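Local atomic coordinates of periplasmic binding protein (PDB entry 4OVK), a protein that probably binds a solute outside the cell membrane and hands it to an ABC transporter, as expected of a periplasmic solute-binding protein. Residues V37-T42 against H59-K64; L189-N194 against T219-E224; L200-T205 against K290-L295; E225-D230 against S258-V263; R267-P272 against S334-P339. All coordinates share one frame; numbering follows the deposited sequence. Where two conformers were deposited one is given.

Contact 1: residues V37-T42 against H59-K64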
# COMPACT_ATOMS: atom_id res chain seq x y z
N VAL A 37 4.01 -6.27 13.84
CA VAL A 37 4.46 -4.92 14.16
C VAL A 37 4.33 -3.93 12.98
O VAL A 37 3.78 -2.84 13.15
CB VAL A 37 5.89 -4.94 14.73
CG1 VAL A 37 6.51 -3.54 14.77
CG2 VAL A 37 5.87 -5.59 16.11
N PRO A 38 4.83 -4.30 11.78
CA PRO A 38 4.78 -3.33 10.66
C PRO A 38 3.35 -3.02 10.24
O PRO A 38 2.52 -3.91 10.17
CB PRO A 38 5.53 -4.06 9.54
CG PRO A 38 6.43 -5.02 10.25
CD PRO A 38 5.65 -5.47 11.44
N ILE A 39 3.08 -1.76 9.94
CA ILE A 39 1.69 -1.32 9.75
C ILE A 39 1.01 -1.97 8.53
O ILE A 39 -0.08 -2.51 8.66
CB ILE A 39 1.57 0.22 9.71
CG1 ILE A 39 1.98 0.82 11.07
CG2 ILE A 39 0.15 0.63 9.36
CD1 ILE A 39 2.25 2.31 11.04
N PRO A 40 1.65 -1.93 7.35
CA PRO A 40 0.98 -2.51 6.17
C PRO A 40 0.89 -4.05 6.16
O PRO A 40 0.14 -4.64 5.36
CB PRO A 40 1.84 -2.04 4.99
CG PRO A 40 3.11 -1.56 5.56
CD PRO A 40 2.92 -1.25 7.01
N TRP A 41 1.68 -4.69 7.01
CA TRP A 41 1.81 -6.14 6.96
C TRP A 41 0.63 -6.89 7.57
O TRP A 41 0.53 -8.11 7.38
CB TRP A 41 3.19 -6.58 7.50
CG TRP A 41 4.21 -6.26 6.45
CD1 TRP A 41 4.79 -5.04 6.21
CD2 TRP A 41 4.69 -7.13 5.42
NE1 TRP A 41 5.62 -5.12 5.11
CE2 TRP A 41 5.57 -6.39 4.61
CE3 TRP A 41 4.47 -8.49 5.12
CZ2 TRP A 41 6.23 -6.95 3.51
CZ3 TRP A 41 5.13 -9.04 4.02
CH2 TRP A 41 5.99 -8.26 3.23
N THR A 42 -0.28 -6.20 8.27
CA THR A 42 -1.50 -6.85 8.74
C THR A 42 -2.34 -7.23 7.53
O THR A 42 -2.77 -8.37 7.37
CB THR A 42 -2.27 -5.99 9.75
OG1 THR A 42 -1.58 -6.01 11.00
CG2 THR A 42 -3.69 -6.52 9.98
N HIS A 59 -0.64 -3.44 14.73
CA HIS A 59 -0.24 -2.11 15.10
C HIS A 59 -1.50 -1.22 15.22
O HIS A 59 -2.46 -1.37 14.44
CB HIS A 59 0.74 -1.58 14.06
CG HIS A 59 1.43 -0.33 14.45
ND1 HIS A 59 0.80 0.90 14.45
CD2 HIS A 59 2.72 -0.09 14.79
CE1 HIS A 59 1.66 1.83 14.82
NE2 HIS A 59 2.84 1.25 15.03
N PRO A 60 -1.52 -0.32 16.20
CA PRO A 60 -2.73 0.49 16.35
C PRO A 60 -3.08 1.31 15.10
O PRO A 60 -4.26 1.54 14.83
CB PRO A 60 -2.40 1.41 17.53
CG PRO A 60 -0.90 1.41 17.64
CD PRO A 60 -0.53 0.00 17.25
N SER A 61 -2.07 1.75 14.36
CA SER A 61 -2.29 2.43 13.07
C SER A 61 -2.81 1.50 11.97
O SER A 61 -3.54 1.95 11.08
CB SER A 61 -1.01 3.14 12.62
OG SER A 61 -0.64 4.10 13.61
N ALA A 62 -2.47 0.22 12.03
CA ALA A 62 -3.09 -0.78 11.18
C ALA A 62 -4.59 -0.92 11.52
O ALA A 62 -5.42 -1.07 10.61
CB ALA A 62 -2.37 -2.13 11.28
N LYS A 63 -4.93 -0.85 12.81
CA LYS A 63 -6.33 -0.90 13.24
C LYS A 63 -7.04 0.34 12.71
O LYS A 63 -8.11 0.24 12.11
CB LYS A 63 -6.44 -0.96 14.76
CG LYS A 63 -7.83 -1.27 15.28
CD LYS A 63 -8.19 -2.73 15.06
CE LYS A 63 -9.62 -3.05 15.47
NZ LYS A 63 -9.90 -2.71 16.89
N LYS A 64 -6.43 1.51 12.90
CA LYS A 64 -7.02 2.75 12.38
C LYS A 64 -7.35 2.60 10.89
O LYS A 64 -8.49 2.85 10.47
CB LYS A 64 -6.07 3.91 12.59
CG LYS A 64 -6.67 5.26 12.24
CD LYS A 64 -5.60 6.33 12.09
CE LYS A 64 -4.57 6.26 13.19
NZ LYS A 64 -3.38 7.12 12.94
O HOH W 1 0.42 -4.42 11.98
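Ile39 lies over the imidazole of His59, and this CH-pi contact is the main apolar feature between 37-42 and 59-64. With CG1 anti to the carbonyl carbon of Ile39 (chi1 -64°), this methylene sits 3.6 Å from the His59 ring centroid and only 14° off its normal. The other branches of Ile39 meet the helix: CD1 touches Ser61 CB at 3.7 Å, and CG2 packs on Ala62 CB at 4.2 Å. Alanine suits its position, for the small Ala62 CB also approaches Ile39 O to 3.5 Å. The opposite face of the imidazole carries Pro60 CD near its rim.

Polar contact between the segments passes through a water, which donates to Pro38 O and accepts from Thr42 OG1 (2.7 Å) and from His59 N (3.1 Å). Within 59-64, His59 is the N-cap of helix 60-67: its ND1 accepts in the ring plane from Ser61 N at 3.0 Å, which fixes the ring's rotation.

Both segments follow adjacent strands of a parallel sheet, 34-36 and 55-57, and lead into helices 41-49 and 60-67. Such strand-to-helix turns are typical of a Rossmann-like lobe, where the loops of periplasmic binding proteins commonly line the cleft.

Contact 2: residues L189-N194 against T219-E224; sequences LTVAGN and TKVSME
Leu189 packs across Met223, the first residue of helix 223-229, at about a right angle, from the end of a short antiparallel pairing. Its CB lies 3.4 Å from Val221 O, and CG is still within 4.2 Å of that oxygen. At the tip the branches part: CD1 lies about equally far from Val221 O and Met223 N, whereas CD2 meets the selenium of Met223, a selenomethionine, at 3.9 Å. Leucine suits the place because its two methyls serve the backbone of the turn and the first helical side chain at once. Ile226 and Gln255 also touch it.

The backbones pair through Thr190 with Lys220, a non-hydrogen-bonded pair, and Val191 with Thr219, a hydrogen-bonded one. Val191 N and O bond Thr219 O and N, and Val221 N donates to Leu189 O at 2.9 Å. Val191 CG2 packs on Val221 CG1 at 3.9 Å, and Val191 also touches Leu182 and Leu184 of strand 180-184. Thr219, on the same face as Val191, bonds Lys215 O through OG1. The other face holds Thr190 and Lys220, whose long chain leads outward.

The chemistry is thus divided: main-chain bonds set the register, Val191 packs toward strand 180-184 with Val221 beside it, Leu189 closes over the start of the helix, and the polar Thr190 and Lys220 suit the side nearer solvent.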
# COMPACT_ATOMS: atom_id res chain seq x y z
N LEU A 189 0.69 21.64 1.12
CA LEU A 189 1.68 21.78 0.05
C LEU A 189 2.84 20.79 0.14
O LEU A 189 3.96 21.08 -0.28
CB LEU A 189 2.20 23.23 -0.01
CG LEU A 189 1.15 24.28 -0.36
CD1 LEU A 189 1.66 25.68 -0.07
CD2 LEU A 189 0.73 24.13 -1.82
N THR A 190 2.55 19.60 0.66
CA THR A 190 3.53 18.53 0.71
C THR A 190 3.29 17.58 -0.44
O THR A 190 2.16 17.12 -0.66
CB THR A 190 3.44 17.78 2.05
OG1 THR A 190 3.63 18.71 3.11
CG2 THR A 190 4.51 16.70 2.12
N VAL A 191 4.36 17.29 -1.18
CA VAL A 191 4.27 16.53 -2.42
C VAL A 191 5.27 15.37 -2.39
O VAL A 191 6.22 15.38 -1.59
CB VAL A 191 4.55 17.43 -3.65
CG1 VAL A 191 3.62 18.64 -3.63
CG2 VAL A 191 6.00 17.89 -3.70
N ALA A 192 5.04 14.39 -3.25
CA ALA A 192 5.95 13.26 -3.41
C ALA A 192 7.22 13.71 -4.14
O ALA A 192 7.14 14.23 -5.25
CB ALA A 192 5.27 12.15 -4.18
N GLY A 193 8.37 13.50 -3.50
CA GLY A 193 9.66 13.91 -4.05
C GLY A 193 10.35 12.78 -4.80
O GLY A 193 9.79 11.68 -4.94
N ASN A 194 11.55 13.05 -5.30
CA ASN A 194 12.22 12.09 -6.19
C ASN A 194 12.83 10.85 -5.50
O ASN A 194 13.39 10.00 -6.18
CB ASN A 194 13.24 12.79 -7.09
CG ASN A 194 14.40 13.42 -6.32
OD1 ASN A 194 14.89 12.86 -5.33
ND2 ASN A 194 14.84 14.58 -6.78
N THR A 219 7.75 15.96 0.66
CA THR A 219 8.48 17.21 0.86
C THR A 219 7.59 18.44 0.66
O THR A 219 6.85 18.52 -0.32
CB THR A 219 9.66 17.28 -0.12
OG1 THR A 219 10.53 16.16 0.12
CG2 THR A 219 10.44 18.59 0.04
N LYS A 220 7.68 19.39 1.59
CA LYS A 220 6.91 20.62 1.50
C LYS A 220 7.54 21.57 0.47
O LYS A 220 8.76 21.76 0.45
CB LYS A 220 6.78 21.30 2.87
CG LYS A 220 5.95 22.57 2.84
CD LYS A 220 5.43 22.99 4.21
CE LYS A 220 4.49 24.18 4.07
NZ LYS A 220 3.95 24.65 5.38
N VAL A 221 6.70 22.14 -0.39
CA VAL A 221 7.13 23.10 -1.41
C VAL A 221 6.24 24.34 -1.35
O VAL A 221 5.30 24.40 -0.55
CB VAL A 221 7.10 22.47 -2.83
CG1 VAL A 221 7.94 21.19 -2.86
CG2 VAL A 221 5.67 22.20 -3.30
N SER A 222 6.55 25.34 -2.18
CA SER A 222 5.77 26.58 -2.25
C SER A 222 4.66 26.49 -3.31
O SER A 222 4.79 25.76 -4.29
CB SER A 222 6.67 27.77 -2.57
OG SER A 222 7.14 27.70 -3.91
N MSE A 223 3.59 27.25 -3.11
CA MSE A 223 2.54 27.36 -4.13
C MSE A 223 3.13 27.93 -5.40
O MSE A 223 2.69 27.57 -6.50
CB MSE A 223 1.39 28.23 -3.62
CG MSE A 223 0.18 28.26 -4.55
SE MSE A 223 -0.77 26.54 -4.53
CE MSE A 223 -1.07 26.32 -6.46
N GLU A 224 4.13 28.80 -5.28
CA GLU A 224 4.78 29.37 -6.46
C GLU A 224 5.48 28.30 -7.32
O GLU A 224 5.36 28.32 -8.55
CB GLU A 224 5.75 30.49 -6.06
CG GLU A 224 6.31 31.28 -7.23
CD GLU A 224 7.74 30.90 -7.57
OE1 GLU A 224 8.67 31.45 -6.93
OE2 GLU A 224 7.94 30.07 -8.48

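Contact 3: residues L200-T205 against K290-L295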
# COMPACT_ATOMS: atom_id res chain seq x y z
N LEU A 200 8.53 6.83 -8.99
CA LEU A 200 8.81 5.64 -9.79
C LEU A 200 7.54 5.16 -10.49
O LEU A 200 7.58 4.79 -11.65
CB LEU A 200 9.38 4.49 -8.93
CG LEU A 200 10.72 4.72 -8.23
CD1 LEU A 200 11.09 3.47 -7.44
CD2 LEU A 200 11.82 5.11 -9.21
N MSE A 201 6.41 5.19 -9.77
CA MSE A 201 5.13 4.72 -10.33
C MSE A 201 4.67 5.66 -11.43
O MSE A 201 4.18 5.22 -12.48
CB MSE A 201 4.06 4.52 -9.24
CG MSE A 201 4.33 3.24 -8.45
SE MSE A 201 2.77 2.72 -7.35
CE MSE A 201 3.09 4.33 -6.26
N ILE A 202 4.84 6.96 -11.23
CA ILE A 202 4.50 7.94 -12.27
C ILE A 202 5.33 7.69 -13.55
O ILE A 202 4.78 7.68 -14.67
CB ILE A 202 4.67 9.39 -11.75
CG1 ILE A 202 3.52 9.74 -10.80
CG2 ILE A 202 4.72 10.40 -12.90
CD1 ILE A 202 3.71 11.02 -10.01
N THR A 203 6.62 7.46 -13.37
CA THR A 203 7.52 7.22 -14.50
C THR A 203 7.13 5.93 -15.22
O THR A 203 7.05 5.91 -16.44
CB THR A 203 8.99 7.14 -14.05
OG1 THR A 203 9.41 8.42 -13.55
CG2 THR A 203 9.90 6.74 -15.21
N MSE A 204 6.87 4.86 -14.47
CA MSE A 204 6.58 3.57 -15.08
C MSE A 204 5.29 3.61 -15.86
O MSE A 204 5.12 2.86 -16.82
CB MSE A 204 6.54 2.47 -14.02
CG MSE A 204 6.29 1.07 -14.60
SE MSE A 204 7.77 0.45 -15.76
CE MSE A 204 9.17 0.18 -14.40
N THR A 205 4.36 4.49 -15.48
CA THR A 205 3.07 4.59 -16.17
C THR A 205 3.01 5.73 -17.19
O THR A 205 1.94 6.09 -17.68
CB THR A 205 1.91 4.68 -15.15
OG1 THR A 205 2.09 5.81 -14.29
CG2 THR A 205 1.86 3.39 -14.31
N LYS A 290 -2.36 -0.15 -12.55
CA LYS A 290 -3.38 -0.18 -13.60
C LYS A 290 -4.28 1.05 -13.61
O LYS A 290 -4.57 1.59 -14.68
CB LYS A 290 -4.18 -1.47 -13.52
CG LYS A 290 -3.41 -2.62 -14.14
CD LYS A 290 -4.14 -3.95 -14.09
CE LYS A 290 -3.49 -4.89 -15.10
NZ LYS A 290 -4.12 -6.24 -15.17
N TRP A 291 -4.66 1.53 -12.43
CA TRP A 291 -5.43 2.77 -12.30
C TRP A 291 -4.64 3.95 -12.88
O TRP A 291 -5.16 4.70 -13.71
CB TRP A 291 -5.82 2.99 -10.85
CG TRP A 291 -6.63 4.20 -10.58
CD1 TRP A 291 -7.97 4.35 -10.80
CD2 TRP A 291 -6.17 5.44 -10.04
NE1 TRP A 291 -8.37 5.61 -10.43
CE2 TRP A 291 -7.28 6.29 -9.95
CE3 TRP A 291 -4.92 5.90 -9.61
CZ2 TRP A 291 -7.18 7.59 -9.46
CZ3 TRP A 291 -4.82 7.19 -9.13
CH2 TRP A 291 -5.95 8.01 -9.03
N MSE A 292 -3.38 4.09 -12.46
CA MSE A 292 -2.54 5.21 -12.89
C MSE A 292 -2.30 5.17 -14.38
O MSE A 292 -2.37 6.19 -15.06
CB MSE A 292 -1.20 5.18 -12.17
CG MSE A 292 -1.41 5.48 -10.69
SE MSE A 292 0.32 5.54 -9.78
CE MSE A 292 1.10 6.94 -10.92
N GLY A 293 -2.02 3.98 -14.90
CA GLY A 293 -1.78 3.81 -16.35
C GLY A 293 -2.93 4.34 -17.19
O GLY A 293 -2.73 5.04 -18.20
N GLN A 294 -4.14 4.01 -16.78
CA GLN A 294 -5.30 4.47 -17.54
C GLN A 294 -5.61 5.96 -17.36
O GLN A 294 -6.27 6.53 -18.22
CB GLN A 294 -6.52 3.59 -17.29
CG GLN A 294 -6.34 2.26 -18.00
CD GLN A 294 -7.56 1.37 -17.98
OE1 GLN A 294 -8.40 1.45 -17.08
NE2 GLN A 294 -7.64 0.49 -18.98
N LEU A 295 -5.15 6.58 -16.28
CA LEU A 295 -5.24 8.03 -16.14
C LEU A 295 -4.21 8.72 -17.03
O LEU A 295 -4.52 9.69 -17.68
CB LEU A 295 -5.00 8.48 -14.70
CG LEU A 295 -6.06 8.17 -13.66
CD1 LEU A 295 -5.61 8.73 -12.31
CD2 LEU A 295 -7.40 8.74 -14.08
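Beside the touching pair Met292 and Thr205, the Trp291 indole carries Leu295 CD1 3.3 Å above one face, offset toward its rim, while Phe341 meets the indole with planes about 30° apart and Pro272 also touches it. The contact is helix-to-helix packing in the lobe built on the parallel sheet of strands 208-209, 180-184, 233-236 and 268-270. Helix 285-296 sends Trp291 toward the region of strand 268-270 and Met292 toward the C-terminal end of helix 197-204.

Met292, a selenomethionine, carries the contact, in the one conformer described of the two modelled. Its chain is extended to the selenium, which lies 3.9 Å from Met201 CB. It then bends (chi3 56°), bringing CE to 3.7 Å from Ile202 CG1 and equally close to Thr205 OG1. Ile202 and Thr205 each cross the Met292 chain at about a right angle. A long, unbranched, pliable side chain suits this role, since one tip can fill the space between three neighbours of different shape.

Beside it the backbones come close: the CA atoms of Thr205 and Gly293 are 4.9 Å apart. Glycine presents bare main chain here, and Thr205 CG2 rests 4.0 Å from Gly293 N. Thr205 also touches Phe167 of the long helix 150-170.

Threonine suits the end of helix 197-204 because its hydroxyl, buried among apolar groups, finds a main-chain acceptor. Thr205 OG1 donates to Met201 O at 2.8 Å, while Thr205 N reaches that same oxygen from the opposite face of the carbonyl plane.

Contact 4: residues E225-D230 against S258-V263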
# COMPACT_ATOMS: atom_id res chain seq x y z
N GLU A 225 6.18 27.37 -6.67
CA GLU A 225 6.81 26.24 -7.38
C GLU A 225 5.78 25.42 -8.16
O GLU A 225 6.01 25.07 -9.33
CB GLU A 225 7.54 25.31 -6.40
CG GLU A 225 8.89 25.80 -5.92
CD GLU A 225 9.44 24.98 -4.76
OE1 GLU A 225 10.26 24.08 -5.03
OE2 GLU A 225 9.06 25.24 -3.60
N ILE A 226 4.66 25.12 -7.52
CA ILE A 226 3.60 24.33 -8.14
C ILE A 226 2.98 25.07 -9.33
O ILE A 226 2.68 24.45 -10.36
CB ILE A 226 2.53 23.89 -7.09
CG1 ILE A 226 3.16 22.92 -6.07
CG2 ILE A 226 1.32 23.25 -7.76
CD1 ILE A 226 2.28 22.63 -4.87
N MSE A 227 2.80 26.38 -9.20
CA MSE A 227 2.28 27.20 -10.30
C MSE A 227 3.23 27.14 -11.47
O MSE A 227 2.80 27.00 -12.62
CB MSE A 227 2.03 28.63 -9.82
CG MSE A 227 0.85 28.70 -8.86
SE MSE A 227 0.71 30.49 -8.03
CE MSE A 227 0.08 31.49 -9.62
N THR A 228 4.52 27.20 -11.19
CA THR A 228 5.55 27.11 -12.23
C THR A 228 5.53 25.75 -12.95
O THR A 228 5.56 25.69 -14.19
CB THR A 228 6.95 27.38 -11.63
OG1 THR A 228 6.97 28.72 -11.11
CG2 THR A 228 8.05 27.23 -12.66
N TRP A 229 5.48 24.66 -12.17
CA TRP A 229 5.41 23.31 -12.75
C TRP A 229 4.17 23.18 -13.64
O TRP A 229 4.26 22.66 -14.75
CB TRP A 229 5.35 22.23 -11.66
CG TRP A 229 6.56 22.15 -10.76
CD1 TRP A 229 7.82 22.58 -11.05
CD2 TRP A 229 6.61 21.60 -9.44
NE1 TRP A 229 8.66 22.35 -9.98
CE2 TRP A 229 7.94 21.74 -8.98
CE3 TRP A 229 5.67 21.01 -8.60
CZ2 TRP A 229 8.35 21.31 -7.72
CZ3 TRP A 229 6.07 20.57 -7.34
CH2 TRP A 229 7.40 20.72 -6.92
N ASP A 230 3.04 23.68 -13.14
CA ASP A 230 1.76 23.63 -13.86
C ASP A 230 1.41 22.20 -14.31
O ASP A 230 1.31 21.91 -15.51
CB ASP A 230 1.80 24.60 -15.07
CG ASP A 230 0.41 25.01 -15.53
OD1 ASP A 230 -0.59 24.68 -14.85
OD2 ASP A 230 0.30 25.70 -16.57
N SER A 258 -6.48 27.80 -9.04
CA SER A 258 -7.45 28.02 -10.14
C SER A 258 -6.86 28.09 -11.55
O SER A 258 -7.57 27.82 -12.53
CB SER A 258 -8.30 29.27 -9.88
OG SER A 258 -7.52 30.45 -9.95
N ASN A 259 -5.59 28.45 -11.67
CA ASN A 259 -4.94 28.62 -12.97
C ASN A 259 -4.03 27.45 -13.36
O ASN A 259 -3.31 27.54 -14.36
CB ASN A 259 -4.16 29.93 -12.97
CG ASN A 259 -5.06 31.15 -12.85
OD1 ASN A 259 -6.11 31.24 -13.50
ND2 ASN A 259 -4.65 32.10 -12.01
N ILE A 260 -4.06 26.36 -12.59
CA ILE A 260 -3.25 25.18 -12.87
C ILE A 260 -3.98 24.32 -13.91
O ILE A 260 -5.19 24.11 -13.79
CB ILE A 260 -3.00 24.34 -11.59
CG1 ILE A 260 -2.26 25.17 -10.54
CG2 ILE A 260 -2.25 23.05 -11.92
CD1 ILE A 260 -0.78 25.29 -10.76
N LYS A 261 -3.24 23.83 -14.91
CA LYS A 261 -3.84 23.03 -16.00
C LYS A 261 -4.72 21.88 -15.47
O LYS A 261 -5.86 21.73 -15.89
CB LYS A 261 -2.76 22.47 -16.93
CG LYS A 261 -2.05 23.51 -17.80
CD LYS A 261 -0.83 22.90 -18.49
CE LYS A 261 -0.12 23.88 -19.41
NZ LYS A 261 1.11 23.27 -19.99
N ALA A 262 -4.19 21.08 -14.54
CA ALA A 262 -4.96 19.97 -13.95
C ALA A 262 -6.28 20.43 -13.35
O ALA A 262 -7.26 19.70 -13.38
CB ALA A 262 -4.14 19.22 -12.90
N VAL A 263 -6.31 21.65 -12.82
CA VAL A 263 -7.50 22.18 -12.17
C VAL A 263 -8.49 22.69 -13.21
O VAL A 263 -9.69 22.39 -13.13
CB VAL A 263 -7.12 23.27 -11.14
CG1 VAL A 263 -8.37 23.85 -10.49
CG2 VAL A 263 -6.19 22.68 -10.09
O HOH W 2 3.10 21.88 -17.60
O HOH W 3 -2.17 27.10 -16.79
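Asp230 and Ile260 come within 5.3 Å, CA to CA, where the chain leaves helix 223-229 with a positive phi at Asp230 and, on the other side, prepares to enter helix 261-264. With CG anti to the backbone N (chi1 -158°), the Asp230 carboxylate lies beside the first turn of helix 261-264. There OD1 takes the N-H of Lys261 on its syn side at 2.8 Å, in a nearly straight bond (168°). A negative group suits a helix start, where the dipole would probably steady it. The Asp230 and Lys261 side chains cross at about a right angle, OD2 lying 3.4 Å from Lys261 CE, but its 4.3 Å to Lys261 NZ is too long for a salt bridge. A water also donates to both Asp230 OD2 and Asn259 O. An alanine here would probably leave Lys261 N without this acceptor and that water without one of its anchors.

Ile260 supplies the apolar part: its CD1 wedges against the helix backbone, 3.6 Å from Met227 CA and as close to Ile226 O.

Helices 223-229 and 261-264 precede the neighbouring parallel strands 233-236 and 268-270, so the contact joins successive helical connections of an alpha/beta sheet, as expected in a Rossmann-like lobe.

Contact 5: residues R267-P272 against S334-P339; sequences RVYKAP and SINNTP
Asn336 clips onto the edge strand 268-270 through two hydrogen bonds of its side-chain amide to the backbone of Lys270. Lys270 N donates to Asn336 OD1 at 2.8 Å, the donor tilted 31° from the carbonyl plane of the amide. In return Asn336 ND2 gives an almost straight bond (173°), in its own amide plane, to Lys270 O at 3.0 Å. Asparagine suits the place because its donor and acceptor match the N-H and C=O of one residue, much as a neighbouring strand would. The pair of bonds also fixes the rotation of the amide. A leucine in its place would probably leave Lys270 N without its mate and Lys270 O with one donor fewer, Asn332 ND2 being another.

Beside these bonds, Asn336 CB meets the edge of the Tyr269 ring, 4.0 Å from CD1, and Thr338 CG2 comes to 3.7 Å from Tyr269 CE1. Arg267 NE donates to Tyr269 OH at 2.9 Å, within the guanidinium plane, which holds the far end of the ring. Lys270 NZ turns away to Ser237 O, Asp240 O and Ile242 O.

Asn337, with positive phi, ends helix 333-336 in a Schellman motif. The helix end lies against strand 268-270, whose other side bonds strand 233-236, with Trp291 of helix 285-296 and Pro244 of helix 244-248 both touching Asn336.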
# COMPACT_ATOMS: atom_id res chain seq x y z
N ARG A 267 -8.68 17.41 -13.85
CA ARG A 267 -7.86 16.21 -13.79
C ARG A 267 -7.15 16.12 -12.43
O ARG A 267 -5.93 15.89 -12.34
CB ARG A 267 -6.87 16.21 -14.97
CG ARG A 267 -7.57 16.18 -16.34
CD ARG A 267 -6.79 15.35 -17.33
NE ARG A 267 -6.91 13.92 -17.02
CZ ARG A 267 -6.16 12.95 -17.55
NH1 ARG A 267 -6.36 11.69 -17.17
NH2 ARG A 267 -5.20 13.23 -18.42
N VAL A 268 -7.95 16.33 -11.38
CA VAL A 268 -7.52 16.14 -9.98
C VAL A 268 -8.24 14.92 -9.44
O VAL A 268 -9.48 14.87 -9.39
CB VAL A 268 -7.88 17.34 -9.09
CG1 VAL A 268 -7.34 17.16 -7.67
CG2 VAL A 268 -7.38 18.65 -9.68
N TYR A 269 -7.47 13.93 -9.02
CA TYR A 269 -8.00 12.61 -8.68
C TYR A 269 -7.53 12.14 -7.31
O TYR A 269 -6.33 12.17 -7.03
CB TYR A 269 -7.51 11.59 -9.69
CG TYR A 269 -7.86 11.92 -11.13
CD1 TYR A 269 -9.16 11.79 -11.60
CD2 TYR A 269 -6.88 12.37 -12.02
CE1 TYR A 269 -9.47 12.09 -12.93
CE2 TYR A 269 -7.18 12.65 -13.33
CZ TYR A 269 -8.48 12.51 -13.79
OH TYR A 269 -8.78 12.80 -15.11
N LYS A 270 -8.47 11.68 -6.49
CA LYS A 270 -8.13 11.00 -5.23
C LYS A 270 -7.65 9.56 -5.47
O LYS A 270 -8.35 8.75 -6.11
CB LYS A 270 -9.33 11.00 -4.31
CG LYS A 270 -9.12 10.42 -2.91
CD LYS A 270 -8.29 11.34 -2.04
CE LYS A 270 -8.54 11.08 -0.57
NZ LYS A 270 -7.65 11.89 0.29
N ALA A 271 -6.48 9.23 -4.94
CA ALA A 271 -5.96 7.87 -5.11
C ALA A 271 -6.92 6.84 -4.51
O ALA A 271 -7.48 7.07 -3.44
CB ALA A 271 -4.60 7.74 -4.46
N PRO A 272 -7.08 5.70 -5.18
CA PRO A 272 -7.88 4.63 -4.59
C PRO A 272 -7.28 4.04 -3.32
O PRO A 272 -6.08 4.22 -3.03
CB PRO A 272 -7.91 3.57 -5.69
CG PRO A 272 -7.51 4.27 -6.92
CD PRO A 272 -6.55 5.32 -6.50
N SER A 334 -17.18 8.03 -8.08
CA SER A 334 -18.04 9.22 -7.95
C SER A 334 -17.23 10.44 -7.55
O SER A 334 -17.43 11.54 -8.12
CB SER A 334 -19.16 8.99 -6.93
OG SER A 334 -20.08 8.02 -7.39
N ILE A 335 -16.35 10.26 -6.57
CA ILE A 335 -15.50 11.33 -6.07
C ILE A 335 -14.65 11.95 -7.18
O ILE A 335 -14.53 13.18 -7.28
CB ILE A 335 -14.62 10.83 -4.88
CG1 ILE A 335 -15.49 10.68 -3.63
CG2 ILE A 335 -13.44 11.76 -4.60
CD1 ILE A 335 -14.81 9.97 -2.46
N ASN A 336 -14.09 11.09 -8.04
CA ASN A 336 -13.21 11.53 -9.11
C ASN A 336 -13.89 11.81 -10.45
O ASN A 336 -13.24 12.27 -11.38
CB ASN A 336 -12.14 10.46 -9.35
CG ASN A 336 -11.14 10.39 -8.22
OD1 ASN A 336 -11.07 11.29 -7.38
ND2 ASN A 336 -10.37 9.32 -8.20
N ASN A 337 -15.18 11.53 -10.54
CA ASN A 337 -15.92 11.63 -11.79
C ASN A 337 -15.18 10.89 -12.92
O ASN A 337 -14.89 11.47 -13.97
CB ASN A 337 -16.19 13.10 -12.16
CG ASN A 337 -17.27 13.25 -13.22
OD1 ASN A 337 -18.08 12.34 -13.45
ND2 ASN A 337 -17.29 14.41 -13.87
N THR A 338 -14.89 9.61 -12.67
CA THR A 338 -14.23 8.73 -13.65
C THR A 338 -15.15 7.55 -13.93
O THR A 338 -14.87 6.43 -13.49
CB THR A 338 -12.89 8.16 -13.13
OG1 THR A 338 -13.09 7.53 -11.85
CG2 THR A 338 -11.86 9.26 -12.99
N PRO A 339 -16.25 7.79 -14.67
CA PRO A 339 -17.25 6.73 -14.83
C PRO A 339 -16.83 5.55 -15.70
O PRO A 339 -17.55 4.56 -15.76
CB PRO A 339 -18.43 7.44 -15.47
CG PRO A 339 -17.83 8.62 -16.17
CD PRO A 339 -16.66 9.05 -15.33
O HOH W 4 -11.86 15.17 -10.71

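Contact 1 stands apart in the lobe built on strands 34-36 and 55-57, its centre about 26 Å or more from those of the other four, which gather in the second lobe. Contacts 1, 3 and 5 are buried; contacts 2 and 4 lie nearer the surface and share helix 223-229, where Ile226 packs on Leu189 and Val221. Contact 3 is almost wholly apolar between its helices, whereas contact 5 uses one buried side-chain amide on an edge strand, and contact 2 relies on main-chain pairing. Contact 4 sets a carboxylate at a helix start. Trp291 and Arg267 tie contacts 3 and 5 together, and Ala262 O with Arg267 N links contact 4 to contact 5.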